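Local coordinates for yuaD protein (Bacillus subtilis, PDB 1ORU) that is of unknown function but may bind molybdenum and pyridoxal phosphate and is thought to take part in metal-sulfur cluster biosynthesis, at residues A[37-41]-A[42-46]; A[48-51]-A[52-56]; A[136-139]-A[140-144]. All coordinates share one frame; numbering follows the deposited sequence.

How the contacts relate
The three contacts follow one another along a single MOSC-family chain. Contact 1 lies in the loop between strands 30-33 and 47-49; contact 2 comes next, on the second of these strands and the loop that leads to strand 62-64. Their centres lie about 17 Å apart, and they meet through one sulfate ion, approached by His43 of contact 1 and by Lys48 and Arg53 of contact 2. Contact 3 comes much later, on helix 133-142, with its centre about 26 Å from contact 1 and about 25 Å from contact 2, and touches neither. The first two thus border a spot where a sulfate, probably from the crystallisation liquor, is bound, whereas the third belongs to helical packing.

Contact 1 of 3, residues A[37-41]-A[42-46]; sequences GIPGD and LHFGL. With SO4 (sulfate ion), chain C.
Asp41 and Phe44 close the second of two consecutive beta turns in this loop of the MOSC domain: a type II turn from Ile38 to Asp41 runs directly into a type I turn from Asp41 to Phe44. The backbone bonds are those of the turns. Asp41 N donates to Ile38 O at 2.8 Å, and Phe44 N donates to Asp41 O at 3.2 Å.

A side-chain bond reinforces the second turn. His43 N reaches Asp41 OD2 at 2.8 Å with a nearly straight N-H (163°), meeting the oxygen from above the carboxylate plane; this is an Asx turn. The other carboxylate oxygen, OD1, accepts Ala18 N, so Asp41 fastens the loop to the residue that follows strand 5-17.

Apolar contact gathers round the Phe44 ring. With CG anti to the backbone N (chi1 178°), the ring swings back over the preceding turn, and Pro39 CA sits above its centre, 3.9 Å from the centroid and 9° off the normal, a CH-pi contact. Pro39 CG adds a grazing touch on Phe44 CE1 at 4.1 Å, while Gly37 lies at the ring edge. At the backbone angles of Gly37 a side chain would be jammed against the carbonyl oxygen of the residue before, and would point at Phe44. Ile38 faces the other way, packing on Ile17, Leu31 and Phe33 of the neighbouring strands. Leu42 CG lies over one face of the His43 ring, toward its rim.

The last group of interactions is polar and centres on the His43 imidazole. A water in the ring plane joins Asp41 OD1 to His43 ND1, lying 3.1 Å from ND1. At the other ring nitrogen, His43 NE2 makes a weak, bent hydrogen bond of 3.3 Å to sulfate O1.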
ATOM      1  N   GLY A  37       4.412   7.376  11.154  1.00 16.76           N
ATOM      2  CA  GLY A  37       3.365   8.376  11.274  1.00 16.00           C
ATOM      3  C   GLY A  37       3.805   9.647  11.981  1.00 18.17           C
ATOM      4  O   GLY A  37       4.932  10.119  11.794  1.00 17.36           O
ATOM      5  N   ILE A  38       2.909  10.192  12.799  1.00 16.24           N
ATOM      6  CA  ILE A  38       3.164  11.416  13.561  1.00 17.26           C
ATOM      7  C   ILE A  38       3.590  11.075  14.991  1.00 18.77           C
ATOM      8  O   ILE A  38       2.789  10.559  15.771  1.00 19.51           O
ATOM      9  CB  ILE A  38       1.884  12.278  13.647  1.00 17.26           C
ATOM     10  CG1 ILE A  38       1.416  12.664  12.245  1.00 17.01           C
ATOM     11  CG2 ILE A  38       2.143  13.518  14.495  1.00 17.89           C
ATOM     12  CD1 ILE A  38      -0.032  13.091  12.203  1.00 18.96           C
ATOM     13  N   PRO A  39       4.847  11.365  15.358  1.00 20.66           N
ATOM     14  CA  PRO A  39       5.276  11.049  16.723  1.00 22.07           C
ATOM     15  C   PRO A  39       4.314  11.646  17.751  1.00 23.65           C
ATOM     16  O   PRO A  39       3.920  12.811  17.645  1.00 21.74           O
ATOM     17  CB  PRO A  39       6.668  11.669  16.795  1.00 24.24           C
ATOM     18  CG  PRO A  39       7.165  11.522  15.386  1.00 23.74           C
ATOM     19  CD  PRO A  39       5.955  11.949  14.582  1.00 21.77           C
ATOM     20  N   GLY A  40       3.921  10.837  18.729  1.00 25.10           N
ATOM     21  CA  GLY A  40       3.013  11.311  19.757  1.00 26.20           C
ATOM     22  C   GLY A  40       1.549  11.170  19.387  1.00 26.21           C
ATOM     23  O   GLY A  40       0.670  11.399  20.217  1.00 27.76           O
ATOM     24  N   ASP A  41       1.286  10.792  18.141  1.00 23.63           N
ATOM     25  CA  ASP A  41      -0.083  10.617  17.668  1.00 22.74           C
ATOM     26  C   ASP A  41      -0.622   9.241  18.040  1.00 22.62           C
ATOM     27  O   ASP A  41       0.145   8.289  18.194  1.00 23.69           O
ATOM     28  CB  ASP A  41      -0.142  10.765  16.152  1.00 22.20           C
ATOM     29  CG  ASP A  41      -1.540  10.594  15.613  1.00 21.56           C
ATOM     30  OD1 ASP A  41      -2.353  11.525  15.781  1.00 22.17           O
ATOM     31  OD2 ASP A  41      -1.835   9.524  15.035  1.00 22.02           O
ATOM     32  N   LEU A  42      -1.944   9.145  18.154  1.00 22.31           N
ATOM     33  CA  LEU A  42      -2.622   7.900  18.506  1.00 23.76           C
ATOM     34  C   LEU A  42      -2.351   6.741  17.549  1.00 25.38           C
ATOM     35  O   LEU A  42      -2.368   5.582  17.962  1.00 25.44           O
ATOM     36  CB  LEU A  42      -4.133   8.133  18.578  1.00 23.95           C
ATOM     37  CG  LEU A  42      -5.031   6.929  18.882  1.00 25.11           C
ATOM     38  CD1 LEU A  42      -4.678   6.336  20.250  1.00 24.66           C
ATOM     39  CD2 LEU A  42      -6.487   7.372  18.852  1.00 25.32           C
ATOM     40  N   HIS A  43      -2.110   7.042  16.276  1.00 24.27           N
ATOM     41  CA  HIS A  43      -1.858   5.985  15.305  1.00 25.97           C
ATOM     42  C   HIS A  43      -0.410   5.860  14.850  1.00 26.24           C
ATOM     43  O   HIS A  43      -0.136   5.275  13.798  1.00 27.81           O
ATOM     44  CB  HIS A  43      -2.765   6.163  14.090  1.00 28.79           C
ATOM     45  CG  HIS A  43      -4.221   6.067  14.413  1.00 32.87           C
ATOM     46  ND1 HIS A  43      -5.006   7.176  14.654  1.00 34.35           N
ATOM     47  CD2 HIS A  43      -5.026   4.993  14.589  1.00 34.41           C
ATOM     48  CE1 HIS A  43      -6.230   6.788  14.962  1.00 35.15           C
ATOM     49  NE2 HIS A  43      -6.269   5.467  14.931  1.00 35.28           N
ATOM     50  N   PHE A  44       0.516   6.387  15.646  1.00 24.81           N
ATOM     51  CA  PHE A  44       1.938   6.327  15.323  1.00 25.76           C
ATOM     52  C   PHE A  44       2.529   4.962  15.652  1.00 27.13           C
ATOM     53  O   PHE A  44       2.178   4.357  16.665  1.00 27.16           O
ATOM     54  CB  PHE A  44       2.706   7.392  16.109  1.00 25.69           C
ATOM     55  CG  PHE A  44       4.190   7.371  15.869  1.00 26.97           C
ATOM     56  CD1 PHE A  44       4.715   7.744  14.634  1.00 26.08           C
ATOM     57  CD2 PHE A  44       5.066   6.969  16.874  1.00 27.78           C
ATOM     58  CE1 PHE A  44       6.088   7.716  14.401  1.00 26.22           C
ATOM     59  CE2 PHE A  44       6.445   6.937  16.651  1.00 29.84           C
ATOM     60  CZ  PHE A  44       6.957   7.311  15.410  1.00 28.34           C
ATOM     61  N   GLY A  45       3.430   4.480  14.798  1.00 24.99           N
ATOM     62  CA  GLY A  45       4.058   3.204  15.067  1.00 24.51           C
ATOM     63  C   GLY A  45       4.246   2.273  13.889  1.00 23.87           C
ATOM     64  O   GLY A  45       3.570   2.385  12.866  1.00 23.13           O
ATOM     65  N   LEU A  46       5.179   1.343  14.058  1.00 25.76           N
ATOM     66  CA  LEU A  46       5.492   0.340  13.048  1.00 26.25           C
ATOM     67  C   LEU A  46       4.352  -0.671  12.982  1.00 25.53           C
ATOM     68  O   LEU A  46       4.020  -1.182  11.915  1.00 24.24           O
ATOM     69  CB  LEU A  46       6.793  -0.385  13.419  1.00 28.59           C
ATOM     70  CG  LEU A  46       7.183  -1.632  12.615  1.00 29.45           C
ATOM     71  CD1 LEU A  46       7.539  -1.233  11.191  1.00 30.55           C
ATOM     72  CD2 LEU A  46       8.362  -2.330  13.281  1.00 28.51           C
TER
HETATM   73  S   SO4 C 501      -8.492   1.368  14.097  1.00 55.37           S
HETATM   74  O1  SO4 C 501      -7.621   2.564  14.231  1.00 49.03           O
HETATM   75  O2  SO4 C 501      -9.025   1.309  12.718  1.00 48.50           O
HETATM   76  O3  SO4 C 501      -7.712   0.139  14.384  1.00 49.16           O
HETATM   77  O4  SO4 C 501      -9.608   1.468  15.068  1.00 49.76           O
HETATM   78  O   HOH W   1      -4.618  10.252  14.521  1.00 28.33           O

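Contact 2 of 3, residues A[48-51]-A[52-56]; sequences KKAG and AREPM. With SO4 (sulfate ion), chain C.
Lys48 lays the end of its chain against the carboxylate of Glu54, the two side chains arriving from opposite directions. Lys48 CG stands between the backbone N and the carbonyl carbon (chi1 64°), and a bend at chi3 then brings Lys48 NZ to Glu54 OE2 at 2.8 Å. This salt bridge uses the syn side of the oxygen, 22° out of the carboxylate plane. The same ammonium group donates to sulfate O3, also 2.8 Å from Lys48 NZ, and is thereby shared between two anions, which would be expected to stabilise its positive charge.

Glu54 is gripped through both oxygens. Glu54 OE1 turns to the backbone and accepts Gly51 N at 2.7 Å, a fairly straight bond (N-H...O 159°) that meets OE1 nearly end-on to its C-O bond. The return bond runs from Glu54 N to Gly51 O at 3.1 Å, closing a type I beta turn from Gly51 to Glu54, so these two residues are tied in both directions and the carboxylate is held against rotation. With an alanine in place of Glu54, Lys48 would probably lose this salt-bridge partner and Gly51 N its side-chain acceptor, leaving the turn with only its backbone closure.

Arg53 leaves the turn in an extended chain and presents the edge of its guanidinium to sulfate O2, which lies 2.9 Å from Arg53 NE. Its NH1 is bound to the carbonyl of Asp130, which anchors the far end.

The turn follows strand 47-49, whose antiparallel partner, strand 62-64, contributes Ile63 as a surface for Lys48, Ala50 and Glu54. Glu54, Pro55 and Met56 (present as selenomethionine) pack on Arg114, Trp5 and His182 of the second subunit, so the loop after strand 47-49 lies at the dimer interface.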
ATOM      1  N   LYS A  48       0.341  -2.196  14.725  1.00 24.28           N
ATOM      2  CA  LYS A  48      -0.958  -1.871  15.295  1.00 24.29           C
ATOM      3  C   LYS A  48      -1.662  -3.192  15.588  1.00 25.31           C
ATOM      4  O   LYS A  48      -1.217  -4.252  15.140  1.00 24.23           O
ATOM      5  CB  LYS A  48      -1.802  -1.060  14.311  1.00 25.39           C
ATOM      6  CG  LYS A  48      -2.168  -1.810  13.040  1.00 27.41           C
ATOM      7  CD  LYS A  48      -3.349  -1.165  12.336  1.00 28.27           C
ATOM      8  CE  LYS A  48      -4.616  -1.321  13.168  1.00 29.89           C
ATOM      9  NZ  LYS A  48      -5.808  -0.740  12.504  1.00 29.48           N
ATOM     10  N   LYS A  49      -2.749  -3.130  16.348  1.00 25.26           N
ATOM     11  CA  LYS A  49      -3.517  -4.327  16.666  1.00 26.34           C
ATOM     12  C   LYS A  49      -4.642  -4.440  15.645  1.00 25.76           C
ATOM     13  O   LYS A  49      -5.311  -3.454  15.338  1.00 25.52           O
ATOM     14  CB  LYS A  49      -4.087  -4.228  18.081  1.00 29.28           C
ATOM     15  CG  LYS A  49      -3.017  -4.108  19.151  1.00 32.14           C
ATOM     16  CD  LYS A  49      -3.623  -3.840  20.518  1.00 37.76           C
ATOM     17  CE  LYS A  49      -2.537  -3.582  21.556  1.00 41.05           C
ATOM     18  NZ  LYS A  49      -3.099  -3.226  22.892  1.00 43.37           N
ATOM     19  N   ALA A  50      -4.837  -5.640  15.109  1.00 23.96           N
ATOM     20  CA  ALA A  50      -5.874  -5.870  14.112  1.00 24.16           C
ATOM     21  C   ALA A  50      -7.264  -5.660  14.699  1.00 24.01           C
ATOM     22  O   ALA A  50      -7.508  -5.937  15.874  1.00 24.66           O
ATOM     23  CB  ALA A  50      -5.755  -7.284  13.546  1.00 24.60           C
ATOM     24  N   GLY A  51      -8.172  -5.169  13.868  1.00 23.87           N
ATOM     25  CA  GLY A  51      -9.530  -4.936  14.315  1.00 24.50           C
ATOM     26  C   GLY A  51     -10.510  -5.220  13.201  1.00 25.57           C
ATOM     27  O   GLY A  51     -10.238  -6.030  12.313  1.00 25.76           O
ATOM     28  N   ALA A  52     -11.650  -4.538  13.240  1.00 25.73           N
ATOM     29  CA  ALA A  52     -12.690  -4.721  12.239  1.00 25.44           C
ATOM     30  C   ALA A  52     -12.237  -4.354  10.826  1.00 25.36           C
ATOM     31  O   ALA A  52     -12.785  -4.858   9.845  1.00 25.79           O
ATOM     32  CB  ALA A  52     -13.918  -3.904  12.624  1.00 27.03           C
ATOM     33  N   ARG A  53     -11.240  -3.479  10.718  1.00 24.55           N
ATOM     34  CA  ARG A  53     -10.744  -3.067   9.409  1.00 24.98           C
ATOM     35  C   ARG A  53      -9.866  -4.134   8.764  1.00 23.94           C
ATOM     36  O   ARG A  53      -9.700  -4.153   7.545  1.00 25.71           O
ATOM     37  CB  ARG A  53      -9.969  -1.757   9.524  1.00 25.47           C
ATOM     38  CG  ARG A  53     -10.842  -0.574   9.893  1.00 28.38           C
ATOM     39  CD  ARG A  53     -10.012   0.674  10.062  1.00 30.55           C
ATOM     40  NE  ARG A  53     -10.820   1.827  10.452  1.00 30.73           N
ATOM     41  CZ  ARG A  53     -11.721   2.407   9.668  1.00 30.73           C
ATOM     42  NH1 ARG A  53     -11.939   1.945   8.441  1.00 29.63           N
ATOM     43  NH2 ARG A  53     -12.402   3.454  10.108  1.00 31.91           N
ATOM     44  N   GLU A  54      -9.302  -5.016   9.583  1.00 22.64           N
ATOM     45  CA  GLU A  54      -8.459  -6.097   9.078  1.00 22.21           C
ATOM     46  C   GLU A  54      -9.072  -7.409   9.567  1.00 21.91           C
ATOM     47  O   GLU A  54      -8.488  -8.107  10.392  1.00 22.08           O
ATOM     48  CB  GLU A  54      -7.026  -5.959   9.608  1.00 21.54           C
ATOM     49  CG  GLU A  54      -6.390  -4.588   9.409  1.00 22.22           C
ATOM     50  CD  GLU A  54      -6.719  -3.610  10.530  1.00 22.52           C
ATOM     51  OE1 GLU A  54      -7.302  -4.033  11.553  1.00 21.43           O
ATOM     52  OE2 GLU A  54      -6.379  -2.416  10.396  1.00 21.55           O
ATOM     53  N   PRO A  55     -10.260  -7.761   9.045  1.00 22.64           N
ATOM     54  CA  PRO A  55     -10.995  -8.975   9.408  1.00 23.16           C
ATOM     55  C   PRO A  55     -10.323 -10.320   9.137  1.00 22.83           C
ATOM     56  O   PRO A  55     -10.750 -11.334   9.682  1.00 22.57           O
ATOM     57  CB  PRO A  55     -12.309  -8.817   8.647  1.00 23.56           C
ATOM     58  CG  PRO A  55     -11.887  -8.115   7.412  1.00 24.26           C
ATOM     59  CD  PRO A  55     -10.946  -7.053   7.947  1.00 23.01           C
HETATM   60  N   MSE A  56      -9.281 -10.337   8.309  1.00 23.10           N
HETATM   61  CA  MSE A  56      -8.589 -11.594   8.012  1.00 23.66           C
HETATM   62  C   MSE A  56      -7.642 -12.006   9.140  1.00 22.73           C
HETATM   63  O   MSE A  56      -7.050 -13.087   9.105  1.00 22.20           O
HETATM   64  CB  MSE A  56      -7.808 -11.493   6.694  1.00 23.63           C
HETATM   65  CG  MSE A  56      -6.670 -10.487   6.683  1.00 24.10           C
HETATM   66 SE   MSE A  56      -7.234  -8.631   6.522  0.93 26.93          SE
HETATM   67  CE  MSE A  56      -8.131  -8.757   4.824  1.00 26.06           C
TER
HETATM   68  S   SO4 C 501      -8.492   1.368  14.097  1.00 55.37           S
HETATM   69  O1  SO4 C 501      -7.621   2.564  14.231  1.00 49.03           O
HETATM   70  O2  SO4 C 501      -9.025   1.309  12.718  1.00 48.50           O
HETATM   71  O3  SO4 C 501      -7.712   0.139  14.384  1.00 49.16           O
HETATM   72  O4  SO4 C 501      -9.608   1.468  15.068  1.00 49.76           O

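Contact 3 of 3, residues A[136-139]-A[140-144]; sequences GEVI and QSYYP
Ser141 turns its hydroxyl back onto the helix: with OG between the backbone N and the carbonyl carbon (chi1 69°), it donates to Val138 O at 2.6 Å, in the carbonyl plane and on a lone pair. Val138 also meets Tyr142, the two side chains lying alongside each other with Val138 CG1 in the plane of the tyrosine ring, at its edge, 3.8 Å from Tyr142 CE2. One residue on, Ile139 CG2 touches Tyr143 CD2 at 4.1 Å as their side chains cross.

The backbone sets these spacings. Gln140 N binds Gly136 O at 2.9 Å and Ser141 N binds Glu137 O, both in the helical i to i+4 pattern. Ile139 O then receives Tyr142 N at 3.1 Å, an i to i+3 bond, and a weak one from Tyr143 N.

Further out, Tyr142 stacks with Trp93, and Tyr143 OH is tied to the carbonyl of Arg88. Gln140 uses its amide at both ends, NE2 to Gln146 O and OE1 to Leu149 N, tying helix 133-142 to the loop after it and to the start of helix 149-156, where Ile139 packs on Phe153. Here the C-terminal part of helix 133-142 is packed against helix 149-156, to which a short loop connects it, and its serine hydroxyl bonded to the carbonyl three residues back is a familiar feature of alpha helices.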
ATOM      1  N   GLY A 136     -19.540   8.559  13.295  1.00 24.52           N
ATOM      2  CA  GLY A 136     -20.945   8.885  13.124  1.00 23.35           C
ATOM      3  C   GLY A 136     -21.579   9.247  14.455  1.00 22.87           C
ATOM      4  O   GLY A 136     -22.401  10.161  14.537  1.00 22.74           O
ATOM      5  N   GLU A 137     -21.186   8.533  15.504  1.00 22.94           N
ATOM      6  CA  GLU A 137     -21.716   8.783  16.838  1.00 24.62           C
ATOM      7  C   GLU A 137     -21.188  10.114  17.367  1.00 23.14           C
ATOM      8  O   GLU A 137     -21.850  10.783  18.159  1.00 20.08           O
ATOM      9  CB  GLU A 137     -21.338   7.625  17.761  1.00 26.71           C
ATOM     10  CG  GLU A 137     -21.849   6.297  17.228  1.00 33.06           C
ATOM     11  CD  GLU A 137     -21.535   5.128  18.127  1.00 36.99           C
ATOM     12  OE1 GLU A 137     -20.340   4.886  18.402  1.00 40.27           O
ATOM     13  OE2 GLU A 137     -22.488   4.444  18.555  1.00 40.06           O
ATOM     14  N   VAL A 138     -19.996  10.495  16.917  1.00 22.07           N
ATOM     15  CA  VAL A 138     -19.402  11.768  17.312  1.00 20.99           C
ATOM     16  C   VAL A 138     -20.210  12.884  16.654  1.00 21.28           C
ATOM     17  O   VAL A 138     -20.584  13.866  17.299  1.00 20.54           O
ATOM     18  CB  VAL A 138     -17.930  11.871  16.847  1.00 21.25           C
ATOM     19  CG1 VAL A 138     -17.395  13.282  17.096  1.00 21.56           C
ATOM     20  CG2 VAL A 138     -17.083  10.850  17.591  1.00 20.53           C
ATOM     21  N   ILE A 139     -20.483  12.730  15.363  1.00 20.49           N
ATOM     22  CA  ILE A 139     -21.254  13.730  14.638  1.00 20.49           C
ATOM     23  C   ILE A 139     -22.628  13.868  15.284  1.00 20.98           C
ATOM     24  O   ILE A 139     -23.167  14.973  15.407  1.00 19.78           O
ATOM     25  CB  ILE A 139     -21.412  13.341  13.151  1.00 19.73           C
ATOM     26  CG1 ILE A 139     -20.036  13.361  12.467  1.00 20.95           C
ATOM     27  CG2 ILE A 139     -22.362  14.303  12.458  1.00 20.50           C
ATOM     28  CD1 ILE A 139     -20.015  12.772  11.058  1.00 20.65           C
ATOM     29  N   GLN A 140     -23.187  12.740  15.709  1.00 21.44           N
ATOM     30  CA  GLN A 140     -24.494  12.739  16.348  1.00 23.16           C
ATOM     31  C   GLN A 140     -24.488  13.618  17.595  1.00 22.91           C
ATOM     32  O   GLN A 140     -25.437  14.365  17.833  1.00 24.32           O
ATOM     33  CB  GLN A 140     -24.902  11.312  16.733  1.00 23.74           C
ATOM     34  CG  GLN A 140     -26.220  11.240  17.497  1.00 23.06           C
ATOM     35  CD  GLN A 140     -27.420  11.526  16.619  1.00 23.46           C
ATOM     36  OE1 GLN A 140     -27.918  10.642  15.926  1.00 24.64           O
ATOM     37  NE2 GLN A 140     -27.883  12.770  16.630  1.00 24.01           N
ATOM     38  N   SER A 141     -23.417  13.544  18.382  1.00 24.98           N
ATOM     39  CA  SER A 141     -23.335  14.329  19.610  1.00 24.75           C
ATOM     40  C   SER A 141     -23.341  15.839  19.375  1.00 25.64           C
ATOM     41  O   SER A 141     -23.677  16.604  20.280  1.00 25.14           O
ATOM     42  CB  SER A 141     -22.100  13.924  20.433  1.00 24.99           C
ATOM     43  OG  SER A 141     -20.883  14.316  19.818  1.00 24.76           O
ATOM     44  N   TYR A 142     -22.979  16.271  18.172  1.00 25.73           N
ATOM     45  CA  TYR A 142     -22.972  17.697  17.855  1.00 26.15           C
ATOM     46  C   TYR A 142     -24.326  18.157  17.321  1.00 26.45           C
ATOM     47  O   TYR A 142     -24.594  19.354  17.230  1.00 25.60           O
ATOM     48  CB  TYR A 142     -21.869  18.015  16.840  1.00 25.98           C
ATOM     49  CG  TYR A 142     -20.493  18.010  17.459  1.00 27.58           C
ATOM     50  CD1 TYR A 142     -20.046  19.094  18.219  1.00 29.13           C
ATOM     51  CD2 TYR A 142     -19.658  16.902  17.339  1.00 28.12           C
ATOM     52  CE1 TYR A 142     -18.801  19.069  18.845  1.00 29.25           C
ATOM     53  CE2 TYR A 142     -18.413  16.865  17.964  1.00 29.50           C
ATOM     54  CZ  TYR A 142     -17.992  17.950  18.714  1.00 29.73           C
ATOM     55  OH  TYR A 142     -16.770  17.906  19.345  1.00 31.81           O
ATOM     56  N   TYR A 143     -25.173  17.195  16.971  1.00 26.15           N
ATOM     57  CA  TYR A 143     -26.506  17.486  16.457  1.00 26.49           C
ATOM     58  C   TYR A 143     -27.476  16.492  17.086  1.00 27.89           C
ATOM     59  O   TYR A 143     -28.193  15.775  16.384  1.00 28.34           O
ATOM     60  CB  TYR A 143     -26.522  17.342  14.937  1.00 26.01           C
ATOM     61  CG  TYR A 143     -25.502  18.203  14.226  1.00 25.55           C
ATOM     62  CD1 TYR A 143     -25.583  19.593  14.274  1.00 25.50           C
ATOM     63  CD2 TYR A 143     -24.471  17.628  13.483  1.00 24.23           C
ATOM     64  CE1 TYR A 143     -24.669  20.391  13.598  1.00 25.90           C
ATOM     65  CE2 TYR A 143     -23.547  18.418  12.799  1.00 25.80           C
ATOM     66  CZ  TYR A 143     -23.654  19.800  12.859  1.00 25.65           C
ATOM     67  OH  TYR A 143     -22.764  20.593  12.167  1.00 24.18           O
ATOM     68  N   PRO A 144     -27.520  16.448  18.429  1.00 28.55           N
ATOM     69  CA  PRO A 144     -28.394  15.537  19.175  1.00 28.57           C
ATOM     70  C   PRO A 144     -29.886  15.652  18.876  1.00 27.68           C
ATOM     71  O   PRO A 144     -30.644  14.728  19.159  1.00 28.80           O
ATOM     72  CB  PRO A 144     -28.062  15.863  20.630  1.00 28.64           C
ATOM     73  CG  PRO A 144     -27.756  17.319  20.575  1.00 29.72           C
ATOM     74  CD  PRO A 144     -26.887  17.420  19.340  1.00 29.54           C
TER